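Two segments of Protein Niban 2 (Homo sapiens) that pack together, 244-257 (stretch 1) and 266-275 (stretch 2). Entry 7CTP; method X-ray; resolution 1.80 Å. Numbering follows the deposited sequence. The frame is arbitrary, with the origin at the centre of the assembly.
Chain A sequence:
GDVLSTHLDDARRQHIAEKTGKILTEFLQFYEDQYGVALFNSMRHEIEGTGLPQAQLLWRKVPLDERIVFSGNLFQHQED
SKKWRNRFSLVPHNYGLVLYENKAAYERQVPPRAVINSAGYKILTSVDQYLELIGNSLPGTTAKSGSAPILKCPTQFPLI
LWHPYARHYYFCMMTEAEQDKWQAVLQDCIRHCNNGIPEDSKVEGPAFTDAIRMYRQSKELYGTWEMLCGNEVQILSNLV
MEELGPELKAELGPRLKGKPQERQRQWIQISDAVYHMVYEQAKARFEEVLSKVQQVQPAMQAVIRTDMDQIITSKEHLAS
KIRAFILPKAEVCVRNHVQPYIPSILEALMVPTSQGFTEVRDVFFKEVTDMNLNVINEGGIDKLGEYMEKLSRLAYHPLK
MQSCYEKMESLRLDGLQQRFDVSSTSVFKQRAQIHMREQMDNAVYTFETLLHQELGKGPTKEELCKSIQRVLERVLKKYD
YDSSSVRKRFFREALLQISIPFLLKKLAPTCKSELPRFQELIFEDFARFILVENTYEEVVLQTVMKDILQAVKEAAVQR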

# COMPACT_ATOMS: atom_id res chain seq x y z
N LEU A 244 -21.24 -4.59 -1.78
CA LEU A 244 -22.52 -4.66 -1.07
C LEU A 244 -23.05 -3.31 -0.63
O LEU A 244 -24.27 -3.18 -0.44
CB LEU A 244 -22.40 -5.56 0.16
CG LEU A 244 -22.10 -7.02 -0.10
CD1 LEU A 244 -22.34 -7.85 1.15
CD2 LEU A 244 -22.95 -7.54 -1.27
N GLY A 245 -22.18 -2.32 -0.45
CA GLY A 245 -22.56 -1.00 0.03
C GLY A 245 -23.72 -0.34 -0.69
O GLY A 245 -24.69 0.10 -0.06
N PRO A 246 -23.65 -0.25 -2.03
CA PRO A 246 -24.73 0.44 -2.76
C PRO A 246 -26.12 -0.10 -2.49
O PRO A 246 -27.03 0.68 -2.20
CB PRO A 246 -24.32 0.24 -4.23
CG PRO A 246 -22.85 0.20 -4.18
CD PRO A 246 -22.52 -0.58 -2.92
N GLU A 247 -26.33 -1.42 -2.59
CA GLU A 247 -27.68 -1.92 -2.39
C GLU A 247 -28.08 -1.84 -0.91
O GLU A 247 -29.25 -1.61 -0.60
CB GLU A 247 -27.82 -3.35 -2.94
CG GLU A 247 -27.10 -4.38 -2.14
CD GLU A 247 -27.05 -5.77 -2.79
OE1 GLU A 247 -28.09 -6.47 -2.76
OE2 GLU A 247 -25.97 -6.18 -3.27
N LEU A 248 -27.12 -2.00 0.01
CA LEU A 248 -27.45 -1.84 1.42
C LEU A 248 -27.85 -0.41 1.73
O LEU A 248 -28.80 -0.16 2.48
CB LEU A 248 -26.28 -2.28 2.31
CG LEU A 248 -26.57 -2.45 3.80
CD1 LEU A 248 -27.54 -3.60 4.05
CD2 LEU A 248 -25.27 -2.65 4.58
N LYS A 249 -27.13 0.55 1.14
CA LYS A 249 -27.48 1.96 1.29
C LYS A 249 -28.84 2.26 0.65
O LYS A 249 -29.65 3.00 1.21
CB LYS A 249 -26.39 2.82 0.66
CG LYS A 249 -26.42 4.29 1.04
CD LYS A 249 -25.23 5.01 0.42
CE LYS A 249 -23.95 4.82 1.23
NZ LYS A 249 -22.82 5.65 0.70
N ALA A 250 -29.09 1.68 -0.53
CA ALA A 250 -30.37 1.89 -1.20
C ALA A 250 -31.53 1.36 -0.37
O ALA A 250 -32.63 1.92 -0.39
CB ALA A 250 -30.36 1.23 -2.58
N GLU A 251 -31.30 0.28 0.39
CA GLU A 251 -32.37 -0.33 1.16
C GLU A 251 -32.57 0.37 2.50
O GLU A 251 -33.70 0.66 2.90
CB GLU A 251 -32.07 -1.81 1.38
CG GLU A 251 -33.14 -2.55 2.17
CD GLU A 251 -33.09 -4.05 1.92
OE1 GLU A 251 -31.98 -4.60 1.86
OE2 GLU A 251 -34.17 -4.66 1.80
N LEU A 252 -31.48 0.66 3.21
CA LEU A 252 -31.57 1.21 4.56
C LEU A 252 -31.69 2.73 4.58
O LEU A 252 -32.28 3.28 5.52
CB LEU A 252 -30.36 0.79 5.38
CG LEU A 252 -30.30 -0.70 5.71
CD1 LEU A 252 -29.14 -0.97 6.65
CD2 LEU A 252 -31.60 -1.17 6.34
N GLY A 253 -31.12 3.41 3.59
CA GLY A 253 -31.12 4.86 3.54
C GLY A 253 -32.50 5.47 3.77
O GLY A 253 -32.67 6.32 4.65
N PRO A 254 -33.50 5.02 3.01
CA PRO A 254 -34.86 5.58 3.19
C PRO A 254 -35.48 5.27 4.54
O PRO A 254 -36.50 5.87 4.88
CB PRO A 254 -35.66 4.93 2.06
CG PRO A 254 -34.63 4.56 1.03
CD PRO A 254 -33.45 4.13 1.84
N ARG A 255 -34.90 4.36 5.31
CA ARG A 255 -35.40 4.05 6.64
C ARG A 255 -34.77 4.91 7.73
O ARG A 255 -35.26 4.90 8.86
CB ARG A 255 -35.17 2.56 6.94
CG ARG A 255 -35.81 1.63 5.91
CD ARG A 255 -35.29 0.21 6.03
NE ARG A 255 -35.67 -0.61 4.89
CZ ARG A 255 -36.41 -1.71 4.99
NH1 ARG A 255 -36.82 -2.11 6.19
NH2 ARG A 255 -36.72 -2.43 3.92
N LEU A 256 -33.73 5.67 7.41
CA LEU A 256 -33.09 6.52 8.41
C LEU A 256 -33.88 7.81 8.59
O LEU A 256 -34.34 8.41 7.62
CB LEU A 256 -31.65 6.84 7.99
CG LEU A 256 -30.83 5.59 7.63
CD1 LEU A 256 -29.41 5.98 7.21
CD2 LEU A 256 -30.81 4.65 8.82
N LYS A 257 -34.01 8.23 9.85
CA LYS A 257 -34.81 9.39 10.22
C LYS A 257 -33.91 10.51 10.73
O LYS A 257 -32.96 10.26 11.49
CB LYS A 257 -35.82 9.02 11.32
CG LYS A 257 -36.90 8.03 10.89
CD LYS A 257 -38.19 8.28 11.67
CE LYS A 257 -39.28 7.27 11.31
NZ LYS A 257 -39.15 5.99 12.06
N GLN A 266 -25.85 8.18 11.08
CA GLN A 266 -26.41 6.85 11.27
C GLN A 266 -25.86 5.87 10.25
O GLN A 266 -25.56 4.72 10.57
CB GLN A 266 -27.93 6.90 11.20
CG GLN A 266 -28.53 7.66 12.35
CD GLN A 266 -30.01 7.87 12.16
OE1 GLN A 266 -30.50 8.99 12.29
NE2 GLN A 266 -30.72 6.80 11.85
N TRP A 267 -25.71 6.32 8.99
CA TRP A 267 -25.16 5.41 7.99
C TRP A 267 -23.72 5.02 8.32
O TRP A 267 -23.32 3.86 8.15
CB TRP A 267 -25.24 6.01 6.59
CG TRP A 267 -24.43 5.17 5.66
CD1 TRP A 267 -23.21 5.46 5.14
CD2 TRP A 267 -24.74 3.84 5.23
NE1 TRP A 267 -22.75 4.41 4.39
CE2 TRP A 267 -23.67 3.40 4.42
CE3 TRP A 267 -25.83 2.99 5.44
CZ2 TRP A 267 -23.66 2.14 3.82
CZ3 TRP A 267 -25.82 1.73 4.83
CH2 TRP A 267 -24.73 1.32 4.03
N ILE A 268 -22.93 5.98 8.82
CA ILE A 268 -21.55 5.68 9.21
C ILE A 268 -21.52 4.62 10.29
O ILE A 268 -20.68 3.71 10.26
CB ILE A 268 -20.83 6.97 9.65
CG1 ILE A 268 -20.57 7.88 8.44
CG2 ILE A 268 -19.52 6.63 10.38
CD1 ILE A 268 -20.42 9.36 8.80
N GLN A 269 -22.44 4.70 11.26
CA GLN A 269 -22.50 3.71 12.32
C GLN A 269 -22.87 2.33 11.78
O GLN A 269 -22.29 1.31 12.17
CB GLN A 269 -23.49 4.16 13.40
CG GLN A 269 -23.47 3.30 14.65
CD GLN A 269 -24.16 3.97 15.82
OE1 GLN A 269 -24.92 4.93 15.65
NE2 GLN A 269 -23.91 3.47 17.03
N ILE A 270 -23.86 2.29 10.88
CA ILE A 270 -24.26 1.03 10.25
C ILE A 270 -23.12 0.44 9.44
O ILE A 270 -22.84 -0.76 9.51
CB ILE A 270 -25.51 1.24 9.38
CG1 ILE A 270 -26.72 1.57 10.25
CG2 ILE A 270 -25.77 -0.01 8.50
CD1 ILE A 270 -27.88 2.16 9.49
N SER A 271 -22.45 1.28 8.64
CA SER A 271 -21.36 0.81 7.79
C SER A 271 -20.25 0.18 8.62
O SER A 271 -19.69 -0.87 8.26
CB SER A 271 -20.81 1.95 6.95
OG SER A 271 -19.86 1.50 6.01
N ASP A 272 -19.88 0.83 9.73
CA ASP A 272 -18.82 0.29 10.57
C ASP A 272 -19.19 -1.08 11.13
O ASP A 272 -18.34 -1.97 11.22
CB ASP A 272 -18.48 1.22 11.73
CG ASP A 272 -17.39 0.63 12.63
OD1 ASP A 272 -16.22 0.59 12.19
OD2 ASP A 272 -17.70 0.16 13.74
N ALA A 273 -20.45 -1.24 11.55
CA ALA A 273 -20.91 -2.52 12.07
C ALA A 273 -20.86 -3.60 11.00
O ALA A 273 -20.43 -4.73 11.27
CB ALA A 273 -22.32 -2.40 12.64
N VAL A 274 -21.27 -3.28 9.77
CA VAL A 274 -21.18 -4.25 8.68
C VAL A 274 -19.73 -4.55 8.35
O VAL A 274 -19.36 -5.70 8.11
CB VAL A 274 -21.96 -3.74 7.45
CG1 VAL A 274 -21.77 -4.71 6.27
CG2 VAL A 274 -23.46 -3.60 7.78
N TYR A 275 -18.87 -3.52 8.35
CA TYR A 275 -17.45 -3.74 8.09
C TYR A 275 -16.86 -4.75 9.08
O TYR A 275 -16.09 -5.63 8.68
CB TYR A 275 -16.69 -2.41 8.16
CG TYR A 275 -15.19 -2.54 7.94
CD1 TYR A 275 -14.65 -2.61 6.66
CD2 TYR A 275 -14.32 -2.61 9.03
CE1 TYR A 275 -13.27 -2.74 6.46
CE2 TYR A 275 -12.95 -2.75 8.84
CZ TYR A 275 -12.43 -2.81 7.57
OH TYR A 275 -11.05 -2.94 7.41
O HOH W 1 -20.79 6.21 2.40

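Stretch 1 is the last part of a helix that runs into a 3-10 segment (253-255) and a short extended tail, whereas stretch 2 is helical throughout. The two helix axes cross at 135°, midway between perpendicular and antiparallel, and approach no nearer than 11.8 Å, so the gap is bridged by side chains. About 496 Å² is buried, and most of the contact is apolar.

At Gly245 the helices come near each other, its CA lying 8.1 Å from the CA of Ser271. The carbonyl of Gly245 accepts the backbone bond from Lys249 N (2.8 Å), and the same O atom sits 4.3 Å from Trp267 CH2. One turn on, Leu248 points toward stretch 2 and places CD2 4.0 Å from Trp267 CH2 and 3.8 Å from Val274 CG2, filling the space between the indole and the valine.

The CA-to-CB bond of Lys249 points sideways to stretch 2, and its aliphatic chain lies over one face of Trp267. Lys249 CB stands 4.3 Å from the centroid of the six-membered ring of Trp267, 20° off the normal, a CH-pi contact, while Lys249 CE reaches to 3.4 Å from Trp267 NE1. The ammonium group is thereby carried past the ring to a water that accepts from Lys249 NZ (2.7 Å) and, weakly, from Trp267 NE1 (3.3 Å), so that one water links the two side chains; Lys249 NZ is also hydrogen-bonded elsewhere in the structure.

Leu252 continues the apolar row, its CD1 4.0 Å from Ile270 CG2. After the 3-10 turn, Leu256 inserts toward the helix: CD1 lies 4.2 Å from Trp267 CB, and CD2 3.9 Å from Ile270 CD1. Leu256 CA is 7.3 Å from Gln266 CA, and the side chain of Gln266 also flanks this leucine. No clear direct hydrogen bond joins the stretches, which leaves hydrophobic packing around Trp267 and Ile270 as the main link.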